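Long-range contacts in hydratase ChsH1 (Mycobacterium tuberculosis, PDB 4W78), which catalyses the hydration of a steroid enoyl-CoA, 3-oxo-4,17-pregnadiene-20-carboxyl-CoA, during breakdown of the cholesterol side chain: residues N33-A38 and P63-Q68; G56-V61 and Y112-E117; G96-V101 and F165-S170; T103-T108 and A156-R161; S122-D127 and N143-W148. All coordinates share one frame; numbering follows the deposited sequence.

Interaction 1: N33-A38 and P63-Q68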
# COMPACT_ATOMS: atom_id res chain seq x y z
N ASN A 33 3.47 -9.70 4.64
CA ASN A 33 4.39 -8.82 5.35
C ASN A 33 3.85 -7.40 5.44
O ASN A 33 3.89 -6.79 6.51
CB ASN A 33 5.78 -8.81 4.71
CG ASN A 33 6.57 -10.11 4.97
OD1 ASN A 33 6.25 -10.86 5.88
ND2 ASN A 33 7.62 -10.34 4.19
N ASN A 34 3.36 -6.86 4.33
CA ASN A 34 2.85 -5.50 4.33
C ASN A 34 1.70 -5.37 5.32
O ASN A 34 1.58 -4.37 6.03
CB ASN A 34 2.39 -5.08 2.93
CG ASN A 34 3.54 -4.86 1.95
OD1 ASN A 34 4.69 -4.69 2.35
ND2 ASN A 34 3.22 -4.84 0.67
N TRP A 35 0.85 -6.39 5.34
CA TRP A 35 -0.36 -6.39 6.16
C TRP A 35 -0.04 -6.54 7.64
O TRP A 35 -0.49 -5.72 8.45
CB TRP A 35 -1.30 -7.49 5.65
CG TRP A 35 -2.71 -7.49 6.18
CD1 TRP A 35 -3.82 -7.00 5.56
CD2 TRP A 35 -3.16 -8.08 7.40
NE1 TRP A 35 -4.94 -7.24 6.33
CE2 TRP A 35 -4.56 -7.90 7.47
CE3 TRP A 35 -2.52 -8.77 8.43
CZ2 TRP A 35 -5.32 -8.36 8.53
CZ3 TRP A 35 -3.28 -9.21 9.52
CH2 TRP A 35 -4.66 -9.00 9.55
N VAL A 36 0.75 -7.54 8.02
CA VAL A 36 1.04 -7.68 9.46
C VAL A 36 1.80 -6.48 10.00
O VAL A 36 1.61 -6.09 11.15
CB VAL A 36 1.77 -9.00 9.82
CG1 VAL A 36 0.93 -10.20 9.40
CG2 VAL A 36 3.17 -9.05 9.23
N GLU A 37 2.65 -5.87 9.19
CA GLU A 37 3.40 -4.71 9.64
C GLU A 37 2.47 -3.51 9.90
O GLU A 37 2.63 -2.80 10.89
CB GLU A 37 4.50 -4.33 8.64
CG GLU A 37 5.63 -5.36 8.62
CD GLU A 37 6.64 -5.12 7.51
OE1 GLU A 37 6.74 -3.96 7.04
OE2 GLU A 37 7.33 -6.09 7.12
N ALA A 38 1.51 -3.28 9.00
CA ALA A 38 0.62 -2.14 9.18
C ALA A 38 -0.39 -2.38 10.31
O ALA A 38 -0.68 -1.47 11.08
CB ALA A 38 -0.11 -1.84 7.86
N PRO A 63 -2.84 -14.67 7.42
CA PRO A 63 -3.87 -14.29 8.39
C PRO A 63 -5.27 -14.51 7.79
O PRO A 63 -5.51 -14.11 6.66
CB PRO A 63 -3.63 -12.79 8.60
CG PRO A 63 -2.22 -12.54 8.16
CD PRO A 63 -1.92 -13.56 7.09
N PRO A 64 -6.18 -15.15 8.54
CA PRO A 64 -7.52 -15.40 7.99
C PRO A 64 -8.19 -14.12 7.53
O PRO A 64 -8.83 -14.11 6.47
CB PRO A 64 -8.26 -16.01 9.18
CG PRO A 64 -7.18 -16.73 9.94
CD PRO A 64 -5.96 -15.85 9.83
N ALA A 65 -8.01 -13.04 8.29
CA ALA A 65 -8.63 -11.76 7.99
C ALA A 65 -8.11 -11.09 6.72
O ALA A 65 -8.62 -10.06 6.32
CB ALA A 65 -8.48 -10.80 9.18
N MET A 66 -7.08 -11.67 6.10
CA MET A 66 -6.64 -11.21 4.77
C MET A 66 -7.46 -11.75 3.60
O MET A 66 -7.18 -11.38 2.45
CB MET A 66 -5.16 -11.53 4.53
CG MET A 66 -4.20 -10.62 5.27
SD MET A 66 -2.50 -10.81 4.66
CE MET A 66 -2.57 -9.87 3.14
N ILE A 67 -8.46 -12.59 3.84
CA ILE A 67 -9.15 -13.26 2.72
C ILE A 67 -9.67 -12.28 1.67
O ILE A 67 -9.45 -12.48 0.48
CB ILE A 67 -10.25 -14.25 3.16
CG1 ILE A 67 -10.76 -15.06 1.96
CG2 ILE A 67 -11.41 -13.54 3.86
CD1 ILE A 67 -9.73 -16.02 1.40
N GLN A 68 -10.28 -11.18 2.11
CA GLN A 68 -10.84 -10.22 1.17
C GLN A 68 -9.75 -9.40 0.47
O GLN A 68 -9.97 -8.87 -0.62
CB GLN A 68 -11.81 -9.30 1.92
CG GLN A 68 -12.71 -8.45 1.06
CD GLN A 68 -13.81 -7.79 1.89
OE1 GLN A 68 -14.08 -8.18 3.01
NE2 GLN A 68 -14.43 -6.76 1.33
O HOH W 1 -7.78 -7.30 6.36
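A Met-aromatic contact, Met66 on Trp35, joins helix 29-39 of this HotDog-family subunit to the 3-10 turn at 64-66. The first torsion of Trp35 puts CG anti to the backbone N (chi1 -169°), and the indole reaches from the helix to the turn. Met66 CG lies over one face of that indole. Met66 CG is 3.4 Å from the centroid of the Trp35 five-membered ring and only 5° off the ring normal, a clear CH-pi contact. Met66 SD stays over the same face, 4.0 Å from that centroid. The Met66 chain then bends at chi3 (78°), and CE comes to 3.7 Å from Trp35 CB. The six-membered ring is met by two smaller side chains, both at an oblique approach. Pro63 CB is 3.7 Å from Trp35 CZ3, and Ala65 CB is 4.0 Å from Trp35 CZ2. Val36 adds a looser touch from the next position on the helix, with CG1 at 4.1 Å from Pro63 CG. All five touching residues are buried. Gly57 of the ChsH2 chain also packs on Trp35, and Gln60 of that chain accepts a hydrogen bond from Ala65 N. Elsewhere on the helix, Glu37 forms a salt bridge with Arg24 of the second copy of this protein. The one polar atom of the indole is satisfied by a water: Trp35 NE1 donates to it at 2.8 Å, and the water donates on to Ala65 O.

Interaction 2: G56-V61 and Y112-E117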
# COMPACT_ATOMS: atom_id res chain seq x y z
N GLY A 56 0.76 -26.33 14.35
CA GLY A 56 0.07 -27.33 13.56
C GLY A 56 -0.16 -27.04 12.09
O GLY A 56 -0.83 -27.82 11.40
N HIS A 57 0.40 -25.94 11.59
CA HIS A 57 0.24 -25.59 10.18
C HIS A 57 1.39 -26.18 9.36
O HIS A 57 2.47 -26.42 9.90
CB HIS A 57 0.20 -24.07 10.02
CG HIS A 57 -0.90 -23.42 10.81
ND1 HIS A 57 -2.22 -23.48 10.43
CD2 HIS A 57 -0.86 -22.70 11.95
CE1 HIS A 57 -2.95 -22.81 11.30
NE2 HIS A 57 -2.16 -22.32 12.23
N PRO A 58 1.16 -26.42 8.05
CA PRO A 58 2.19 -27.07 7.22
C PRO A 58 3.40 -26.17 6.98
O PRO A 58 4.44 -26.64 6.52
CB PRO A 58 1.46 -27.33 5.90
CG PRO A 58 0.01 -27.25 6.23
CD PRO A 58 -0.09 -26.23 7.31
N GLY A 59 3.24 -24.89 7.29
CA GLY A 59 4.27 -23.88 7.10
C GLY A 59 3.61 -22.56 7.39
O GLY A 59 2.50 -22.54 7.92
N ILE A 60 4.27 -21.45 7.04
CA ILE A 60 3.68 -20.12 7.24
C ILE A 60 2.28 -20.09 6.65
O ILE A 60 2.04 -20.63 5.57
CB ILE A 60 4.54 -19.02 6.57
CG1 ILE A 60 5.78 -18.73 7.42
CG2 ILE A 60 3.73 -17.73 6.38
CD1 ILE A 60 6.84 -17.91 6.70
N VAL A 61 1.33 -19.49 7.38
CA VAL A 61 -0.02 -19.35 6.87
C VAL A 61 -0.39 -17.88 6.74
O VAL A 61 0.21 -17.02 7.40
CB VAL A 61 -1.05 -20.07 7.77
CG1 VAL A 61 -0.97 -21.58 7.58
CG2 VAL A 61 -0.84 -19.70 9.24
N TYR A 112 -6.98 -22.24 7.09
CA TYR A 112 -5.94 -21.26 6.84
C TYR A 112 -5.34 -21.51 5.45
O TYR A 112 -5.21 -22.66 5.01
CB TYR A 112 -4.84 -21.35 7.92
CG TYR A 112 -5.21 -20.67 9.23
CD1 TYR A 112 -6.31 -21.09 9.97
CD2 TYR A 112 -4.45 -19.63 9.72
CE1 TYR A 112 -6.66 -20.46 11.17
CE2 TYR A 112 -4.77 -19.00 10.91
CZ TYR A 112 -5.87 -19.42 11.63
OH TYR A 112 -6.19 -18.78 12.81
N LEU A 113 -4.97 -20.43 4.77
CA LEU A 113 -4.36 -20.52 3.44
C LEU A 113 -2.83 -20.46 3.49
O LEU A 113 -2.25 -19.82 4.38
CB LEU A 113 -4.87 -19.41 2.54
CG LEU A 113 -6.39 -19.31 2.45
CD1 LEU A 113 -6.75 -18.14 1.55
CD2 LEU A 113 -7.00 -20.63 1.94
N LEU A 114 -2.20 -21.09 2.52
CA LEU A 114 -0.74 -21.11 2.41
C LEU A 114 -0.26 -20.23 1.26
O LEU A 114 -0.91 -20.15 0.22
CB LEU A 114 -0.27 -22.54 2.16
CG LEU A 114 -0.67 -23.58 3.20
CD1 LEU A 114 -0.46 -24.99 2.64
CD2 LEU A 114 0.18 -23.39 4.45
N PRO A 115 0.89 -19.54 1.44
CA PRO A 115 1.51 -18.87 0.30
C PRO A 115 1.59 -19.80 -0.92
O PRO A 115 1.93 -20.98 -0.79
CB PRO A 115 2.91 -18.53 0.82
CG PRO A 115 2.68 -18.29 2.30
CD PRO A 115 1.62 -19.31 2.70
N GLY A 116 1.24 -19.26 -2.09
CA GLY A 116 1.22 -20.01 -3.33
C GLY A 116 -0.17 -20.42 -3.75
O GLY A 116 -0.43 -20.66 -4.93
N GLU A 117 -1.10 -20.49 -2.79
CA GLU A 117 -2.48 -20.83 -3.13
C GLU A 117 -3.17 -19.67 -3.81
O GLU A 117 -3.00 -18.52 -3.41
CB GLU A 117 -3.25 -21.28 -1.89
CG GLU A 117 -2.69 -22.55 -1.29
CD GLU A 117 -3.65 -23.22 -0.34
OE1 GLU A 117 -3.88 -22.68 0.77
OE2 GLU A 117 -4.18 -24.29 -0.70
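His57 and Val61 meet Tyr112 at the inner part of this loop-to-loop contact. His57 CE1 lies over one face of the phenol ring, 3.7 Å from Tyr112 CG, and the two ring planes are turned 42° from each other. Val61 CG2 is 3.6 Å from Tyr112 CD2 and also sits over the centre of the His57 ring. Farther along, the CD2 methyl of Leu114 fits among three groups. Leu114 CD2 is 3.5 Å from Ile60 O, 3.8 Å from Val61 CG1 and 4.0 Å from Pro58 CD. Pro115 CD also touches Ile60 O. No hydrogen bond crosses the contact. The next shell fixes the two loops. Leu114 to Glu117 form a type II turn, and Glu117 OE1 reaches back to accept from Leu114 N at 2.9 Å. The donor lies on the anti side of the carboxylate. The same oxygen forms a salt bridge with Arg111. On the other loop, Asp49 OD1 holds Ile60 N. Tyr112 OH is hydrogen-bonded to Ile73 N of the ChsH2 chain. Gly56 is the C-prime residue of the Schellman motif that ends helix 49-54, and the loop runs on from it toward helix 67-70. Residues 112-117 link strand 99-109 to strand 119-134.

Interaction 3: G96-V101 and F165-S170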
# COMPACT_ATOMS: atom_id res chain seq x y z
N GLY A 96 -33.21 7.12 -6.08
CA GLY A 96 -32.91 8.22 -5.19
C GLY A 96 -32.10 7.86 -3.95
O GLY A 96 -31.69 8.74 -3.19
N TYR A 97 -31.87 6.57 -3.75
CA TYR A 97 -31.13 6.11 -2.58
C TYR A 97 -29.63 6.17 -2.86
O TYR A 97 -28.97 5.15 -2.94
CB TYR A 97 -31.56 4.69 -2.20
CG TYR A 97 -33.04 4.56 -1.92
CD1 TYR A 97 -33.55 4.82 -0.65
CD2 TYR A 97 -33.93 4.17 -2.92
CE1 TYR A 97 -34.91 4.71 -0.39
CE2 TYR A 97 -35.29 4.05 -2.66
CZ TYR A 97 -35.77 4.32 -1.39
OH TYR A 97 -37.12 4.20 -1.14
N ILE A 98 -29.10 7.38 -2.99
CA ILE A 98 -27.73 7.57 -3.45
C ILE A 98 -26.67 7.38 -2.37
O ILE A 98 -25.50 7.18 -2.68
CB ILE A 98 -27.55 8.95 -4.12
CG1 ILE A 98 -28.04 10.06 -3.19
CG2 ILE A 98 -28.31 8.98 -5.44
CD1 ILE A 98 -28.01 11.45 -3.80
N GLY A 99 -27.10 7.42 -1.11
CA GLY A 99 -26.18 7.20 -0.01
C GLY A 99 -25.91 5.72 0.19
O GLY A 99 -26.72 4.88 -0.20
N VAL A 100 -24.76 5.40 0.77
CA VAL A 100 -24.43 4.01 1.08
C VAL A 100 -23.55 3.92 2.33
O VAL A 100 -22.70 4.78 2.58
CB VAL A 100 -23.77 3.28 -0.13
CG1 VAL A 100 -22.39 3.85 -0.44
CG2 VAL A 100 -23.68 1.78 0.13
N VAL A 101 -23.79 2.89 3.13
CA VAL A 101 -22.94 2.58 4.27
C VAL A 101 -22.95 1.08 4.46
O VAL A 101 -23.97 0.43 4.27
CB VAL A 101 -23.40 3.32 5.57
CG1 VAL A 101 -24.79 2.87 6.01
CG2 VAL A 101 -22.40 3.11 6.70
N PHE A 165 -29.44 4.54 1.09
CA PHE A 165 -30.39 5.42 1.75
C PHE A 165 -30.52 6.75 1.03
O PHE A 165 -29.63 7.14 0.27
CB PHE A 165 -30.00 5.63 3.22
CG PHE A 165 -28.66 6.31 3.41
CD1 PHE A 165 -27.49 5.57 3.47
CD2 PHE A 165 -28.58 7.69 3.54
CE1 PHE A 165 -26.26 6.20 3.64
CE2 PHE A 165 -27.36 8.32 3.71
CZ PHE A 165 -26.20 7.58 3.76
N LYS A 166 -31.63 7.44 1.29
CA LYS A 166 -31.84 8.80 0.82
C LYS A 166 -31.21 9.77 1.81
O LYS A 166 -31.60 9.80 2.98
CB LYS A 166 -33.34 9.09 0.72
CG LYS A 166 -34.03 8.54 -0.51
CD LYS A 166 -35.50 8.90 -0.51
CE LYS A 166 -36.10 8.80 -1.91
NZ LYS A 166 -35.86 7.45 -2.48
N PRO A 167 -30.22 10.55 1.35
CA PRO A 167 -29.57 11.55 2.21
C PRO A 167 -30.55 12.63 2.64
O PRO A 167 -31.63 12.74 2.05
CB PRO A 167 -28.49 12.14 1.30
CG PRO A 167 -28.23 11.06 0.28
CD PRO A 167 -29.59 10.48 0.03
N ALA A 168 -30.18 13.42 3.64
CA ALA A 168 -31.07 14.42 4.24
C ALA A 168 -31.71 15.35 3.21
O ALA A 168 -32.90 15.68 3.32
CB ALA A 168 -30.34 15.22 5.31
N GLY A 169 -30.94 15.76 2.21
CA GLY A 169 -31.46 16.61 1.15
C GLY A 169 -31.75 15.83 -0.12
O GLY A 169 -31.05 15.97 -1.12
N SER A 170 -32.78 14.99 -0.08
CA SER A 170 -33.18 14.22 -1.25
C SER A 170 -34.67 14.37 -1.53
O SER A 170 -35.43 14.83 -0.68
CB SER A 170 -32.82 12.74 -1.08
OG SER A 170 -33.90 12.02 -0.50
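Gly99 and Phe165 are joined by two backbone hydrogen bonds. Gly99 N donates to Phe165 O at 2.9 Å, and Phe165 N donates back to Gly99 O at 3.0 Å. Ring contacts come next. Phe165 CG sits between its own backbone N and carbonyl carbon (chi1 62°), and the ring folds over the opposing glycine. Gly99 CA is 3.8 Å from the centroid of the Phe165 ring, over its centre, as a CH-pi contact. Glycine's lack of a side chain lets the ring settle this close. A cation-pi contact forms between Lys166 and Tyr97, whose CA atoms lie close across the two segments. Lys166 NZ is 3.4 Å from the Tyr97 ring centroid and 17° off its normal. The ammonium also donates to Ala95 O, while Tyr97 OH is bonded to Glu138. Apolar contact is smaller. The Ile98 and Pro167 side chains cross at about a right angle, with Ile98 CG1 3.6 Å from Pro167 CD. The turn into the strand begins at Gly96, where a Schellman motif ends the preceding helix, and passes through an inverse gamma turn centred on Tyr97. Ile98 and Gly99 both face Phe165, which is the pattern of a classic beta bulge in an antiparallel sheet.

Interaction 4: T103-T108 and A156-R161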
# COMPACT_ATOMS: atom_id res chain seq x y z
N THR A 103 -23.05 -1.98 6.97
CA THR A 103 -23.56 -2.10 8.33
C THR A 103 -23.03 -3.33 9.08
O THR A 103 -22.80 -3.27 10.29
CB THR A 103 -25.10 -2.12 8.35
OG1 THR A 103 -25.57 -3.29 7.66
CG2 THR A 103 -25.67 -0.87 7.69
N ASN A 104 -22.87 -4.44 8.37
CA ASN A 104 -22.43 -5.69 8.97
C ASN A 104 -21.59 -6.48 7.99
O ASN A 104 -21.87 -6.49 6.79
CB ASN A 104 -23.61 -6.60 9.34
CG ASN A 104 -24.73 -5.86 10.01
OD1 ASN A 104 -25.52 -5.19 9.35
ND2 ASN A 104 -24.83 -6.01 11.32
N CYS A 105 -20.60 -7.18 8.51
CA CYS A 105 -19.71 -8.03 7.72
C CYS A 105 -19.42 -9.26 8.59
O CYS A 105 -18.81 -9.12 9.64
CB CYS A 105 -18.38 -7.30 7.48
SG CYS A 105 -17.03 -8.31 6.75
N GLU A 106 -19.85 -10.44 8.17
CA GLU A 106 -19.52 -11.66 8.90
C GLU A 106 -18.70 -12.59 8.02
O GLU A 106 -19.17 -13.03 6.98
CB GLU A 106 -20.77 -12.40 9.35
CG GLU A 106 -20.46 -13.68 10.09
CD GLU A 106 -21.67 -14.60 10.20
OE1 GLU A 106 -22.76 -14.22 9.72
OE2 GLU A 106 -21.52 -15.71 10.76
N GLN A 107 -17.47 -12.88 8.44
CA GLN A 107 -16.59 -13.75 7.66
C GLN A 107 -16.39 -15.08 8.38
O GLN A 107 -16.19 -15.12 9.60
CB GLN A 107 -15.23 -13.08 7.44
CG GLN A 107 -15.32 -11.79 6.60
CD GLN A 107 -13.96 -11.30 6.10
OE1 GLN A 107 -12.92 -11.63 6.66
NE2 GLN A 107 -13.98 -10.50 5.03
N THR A 108 -16.44 -16.17 7.61
CA THR A 108 -16.18 -17.51 8.14
C THR A 108 -14.97 -18.08 7.39
O THR A 108 -14.88 -17.99 6.16
CB THR A 108 -17.39 -18.43 7.94
OG1 THR A 108 -18.50 -17.92 8.69
CG2 THR A 108 -17.08 -19.86 8.36
N ALA A 156 -13.44 -19.93 2.39
CA ALA A 156 -13.96 -18.87 3.25
C ALA A 156 -15.26 -18.36 2.68
O ALA A 156 -15.57 -18.57 1.50
CB ALA A 156 -12.97 -17.72 3.37
N GLU A 157 -16.03 -17.65 3.50
CA GLU A 157 -17.25 -17.05 3.01
C GLU A 157 -17.58 -15.81 3.81
O GLU A 157 -17.02 -15.59 4.90
CB GLU A 157 -18.43 -18.03 2.96
CG GLU A 157 -18.93 -18.63 4.24
CD GLU A 157 -20.23 -19.40 3.98
OE1 GLU A 157 -21.26 -19.06 4.57
OE2 GLU A 157 -20.22 -20.32 3.13
N MET A 158 -18.43 -14.97 3.26
CA MET A 158 -18.78 -13.72 3.91
C MET A 158 -20.23 -13.38 3.65
O MET A 158 -20.73 -13.55 2.54
CB MET A 158 -17.89 -12.60 3.38
CG MET A 158 -18.27 -11.22 3.84
SD MET A 158 -17.01 -10.03 3.40
CE MET A 158 -17.20 -9.90 1.64
N ASN A 159 -20.91 -12.91 4.69
CA ASN A 159 -22.20 -12.27 4.55
C ASN A 159 -21.94 -10.78 4.74
O ASN A 159 -21.41 -10.37 5.79
CB ASN A 159 -23.17 -12.81 5.59
CG ASN A 159 -23.39 -14.31 5.46
OD1 ASN A 159 -23.61 -14.84 4.37
ND2 ASN A 159 -23.34 -15.01 6.60
N TRP A 160 -22.26 -9.99 3.72
CA TRP A 160 -21.95 -8.56 3.66
C TRP A 160 -23.27 -7.81 3.57
O TRP A 160 -24.09 -8.14 2.72
CB TRP A 160 -21.15 -8.29 2.38
CG TRP A 160 -20.58 -6.92 2.27
CD1 TRP A 160 -21.03 -5.87 1.53
CD2 TRP A 160 -19.41 -6.49 2.93
NE1 TRP A 160 -20.20 -4.78 1.72
CE2 TRP A 160 -19.19 -5.15 2.57
CE3 TRP A 160 -18.52 -7.11 3.80
CZ2 TRP A 160 -18.11 -4.42 3.06
CZ3 TRP A 160 -17.50 -6.45 4.26
CH2 TRP A 160 -17.27 -5.09 3.91
N ARG A 161 -23.49 -6.82 4.42
CA ARG A 161 -24.74 -6.08 4.39
C ARG A 161 -24.49 -4.59 4.28
O ARG A 161 -23.69 -4.02 5.03
CB ARG A 161 -25.57 -6.39 5.63
CG ARG A 161 -26.96 -5.77 5.68
CD ARG A 161 -27.60 -6.23 7.00
NE ARG A 161 -28.95 -5.74 7.24
CZ ARG A 161 -29.30 -5.02 8.31
NH1 ARG A 161 -28.40 -4.69 9.23
NH2 ARG A 161 -30.56 -4.63 8.46
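Cys105, Gln107, Met158 and Trp160 share the more buried face of this antiparallel strand pair. Cys105 SG lies at the edge of the Trp160 ring, 4.4 Å from the centroid of the six-membered ring, and 3.8 Å from Met158 SD. Gln107 runs beside Met158, and its NE2 makes a weak hydrogen bond to Met158 SD. Gln107 OE1 goes to Tyr109 OH instead. The other face, with Asn104, Glu106, Thr108, Glu157, Asn159 and Arg161, is more open and polar. Here the Arg161 chain is extended from CG to NE, and its NH1 donates to Asn104 OD1 at 2.9 Å, in the guanidinium plane. Asn159 ND2 reaches Glu106 OE1 at a longer 3.3 Å, from above the carboxylate plane, and Glu106 is exposed. The backbones are bonded regularly, as in Glu106 N to Asn159 O at 2.8 Å. At one end Thr103 and Asn104 both face Arg161, a classic beta bulge. Thr103 N gives Arg161 O a bond of 2.9 Å, and Asn104 N gives it only a weak one. Helix 67-70 packs on Gln107 and Met158. Strand 139-150 pairs with 153-165 on its other side, and a ChsH2 strand pairs with 104-108, so the sheet continues across the interface.

Interaction 5: S122-D127 and N143-W148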
# COMPACT_ATOMS: atom_id res chain seq x y z
N SER A 122 -16.62 -15.39 -5.65
CA SER A 122 -17.93 -15.41 -6.32
C SER A 122 -18.92 -14.72 -5.40
O SER A 122 -18.85 -14.90 -4.18
CB SER A 122 -18.36 -16.85 -6.57
OG SER A 122 -19.66 -16.93 -7.14
N ALA A 123 -19.82 -13.93 -5.98
CA ALA A 123 -20.77 -13.16 -5.18
C ALA A 123 -22.20 -13.48 -5.59
O ALA A 123 -22.51 -13.59 -6.77
CB ALA A 123 -20.52 -11.67 -5.34
N GLU A 124 -23.08 -13.61 -4.59
CA GLU A 124 -24.49 -13.90 -4.81
C GLU A 124 -25.29 -12.88 -4.02
O GLU A 124 -24.92 -12.56 -2.89
CB GLU A 124 -24.81 -15.32 -4.29
CG GLU A 124 -26.23 -15.77 -4.51
CD GLU A 124 -26.64 -16.88 -3.57
OE1 GLU A 124 -26.54 -16.66 -2.35
OE2 GLU A 124 -27.08 -17.96 -4.04
N LEU A 125 -26.37 -12.37 -4.60
CA LEU A 125 -27.27 -11.47 -3.90
C LEU A 125 -28.15 -12.27 -2.92
O LEU A 125 -28.68 -13.33 -3.27
CB LEU A 125 -28.10 -10.69 -4.93
CG LEU A 125 -29.01 -9.52 -4.54
CD1 LEU A 125 -28.19 -8.44 -3.87
CD2 LEU A 125 -29.66 -8.97 -5.79
N GLY A 126 -28.27 -11.76 -1.70
CA GLY A 126 -29.17 -12.33 -0.71
C GLY A 126 -30.36 -11.42 -0.48
O GLY A 126 -30.89 -10.84 -1.42
N ASP A 127 -30.78 -11.27 0.78
CA ASP A 127 -31.97 -10.49 1.08
C ASP A 127 -31.84 -9.05 0.69
O ASP A 127 -30.82 -8.43 0.98
CB ASP A 127 -32.24 -10.48 2.57
CG ASP A 127 -32.70 -11.76 3.05
OD1 ASP A 127 -33.12 -12.54 2.18
OD2 ASP A 127 -32.63 -11.99 4.28
N ASN A 143 -28.11 -7.56 1.23
CA ASN A 143 -27.17 -8.59 1.64
C ASN A 143 -26.54 -9.31 0.47
O ASN A 143 -27.19 -9.50 -0.58
CB ASN A 143 -27.88 -9.63 2.51
CG ASN A 143 -28.36 -9.05 3.82
OD1 ASN A 143 -27.65 -9.10 4.82
ND2 ASN A 143 -29.56 -8.49 3.82
N GLN A 144 -25.28 -9.69 0.63
CA GLN A 144 -24.59 -10.53 -0.36
C GLN A 144 -23.93 -11.70 0.34
O GLN A 144 -23.43 -11.55 1.46
CB GLN A 144 -23.53 -9.73 -1.08
CG GLN A 144 -24.03 -8.72 -2.10
CD GLN A 144 -22.87 -8.03 -2.78
OE1 GLN A 144 -22.39 -6.99 -2.32
NE2 GLN A 144 -22.39 -8.62 -3.87
N HIS A 145 -23.90 -12.86 -0.32
CA HIS A 145 -23.11 -13.99 0.15
C HIS A 145 -21.93 -14.16 -0.79
O HIS A 145 -22.10 -14.41 -1.99
CB HIS A 145 -23.93 -15.28 0.20
CG HIS A 145 -23.21 -16.44 0.84
ND1 HIS A 145 -23.50 -17.75 0.54
CD2 HIS A 145 -22.22 -16.48 1.76
CE1 HIS A 145 -22.73 -18.55 1.25
NE2 HIS A 145 -21.95 -17.81 2.00
N ILE A 146 -20.74 -13.97 -0.25
CA ILE A 146 -19.49 -14.09 -0.99
C ILE A 146 -18.85 -15.40 -0.60
O ILE A 146 -18.82 -15.75 0.58
CB ILE A 146 -18.53 -12.98 -0.54
CG1 ILE A 146 -19.17 -11.60 -0.67
CG2 ILE A 146 -17.16 -13.10 -1.21
CD1 ILE A 146 -19.87 -11.35 -1.93
N VAL A 147 -18.33 -16.13 -1.58
CA VAL A 147 -17.59 -17.36 -1.31
C VAL A 147 -16.22 -17.31 -1.99
O VAL A 147 -16.12 -16.92 -3.15
CB VAL A 147 -18.37 -18.61 -1.77
CG1 VAL A 147 -17.58 -19.87 -1.49
CG2 VAL A 147 -19.75 -18.67 -1.08
N TRP A 148 -15.18 -17.67 -1.24
CA TRP A 148 -13.85 -17.80 -1.81
C TRP A 148 -13.48 -19.27 -1.93
O TRP A 148 -13.76 -20.07 -1.03
CB TRP A 148 -12.79 -17.11 -0.94
CG TRP A 148 -12.85 -15.61 -0.94
CD1 TRP A 148 -12.23 -14.76 -1.81
CD2 TRP A 148 -13.55 -14.78 -0.00
NE1 TRP A 148 -12.50 -13.45 -1.47
CE2 TRP A 148 -13.30 -13.44 -0.36
CE3 TRP A 148 -14.35 -15.05 1.13
CZ2 TRP A 148 -13.84 -12.37 0.36
CZ3 TRP A 148 -14.87 -13.97 1.84
CH2 TRP A 148 -14.62 -12.65 1.45
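Asn143 reaches across to Asp127 on the neighbouring antiparallel strand. Asn143 CB is 3.5 Å from Asp127 O. The first torsion puts CG beside the backbone N (chi1 -66°), and Asn143 CG is 3.8 Å from Asp127 O. At the tip ND2 donates to Asp127 O at 3.1 Å, coming from above the carbonyl plane, and also touches Asp127 CB. The backbone N of Asn143 donates to Asp127 O too, at 2.9 Å and nearly along the C=O axis. Two donors of one residue thus grip a single carbonyl. Asn143 O in turn accepts from Gly126 N at 2.7 Å, and Leu125 CD1 lies beside that oxygen. Farther along the strands, Glu124 and His145 form one hydrogen-bonded pair, and Ser122 and Val147 form another. On the face with Ala123 and Leu125, Ala123 CB is packed tightly against Ile146 CD1 at 3.5 Å. Leu125 continues onto helix 3-13, and Ile146 onto Met158 of the next strand. On the opposite face the carboxylate of Glu124 and the imidazole of His145 come near without a polar contact. Ser122 OG turns instead to Ser18 O. The axes of the two segments run antiparallel at 144°, a marked twist. Together they form the middle of the beta hairpin 119-134/139-150, part of the curved antiparallel sheet of the HotDog fold.

In the fold
Interactions 3, 4 and 5 belong to one antiparallel sheet. Interactions 3 and 4 join strand 99-109 to 153-165 and the residues after it; interaction 5 joins 119-134 to 139-150. Interactions 4 and 5 adjoin, with centres 9 Å apart, through probable backbone bonds such as Met158 N to Ile146 O. Backbone bonding dominates there. Interaction 1 is wholly buried and has no direct hydrogen bond, and interaction 2 is likewise apolar and aromatic but partly buried. These two touch through Pro64 and Tyr112. Interaction 1 also meets the sheet, where Ile67 packs on Trp148. Interaction 3 is the surface contact, about 43 Å from interaction 2 between centres. Interactions 1, 2 and 4 border ChsH2.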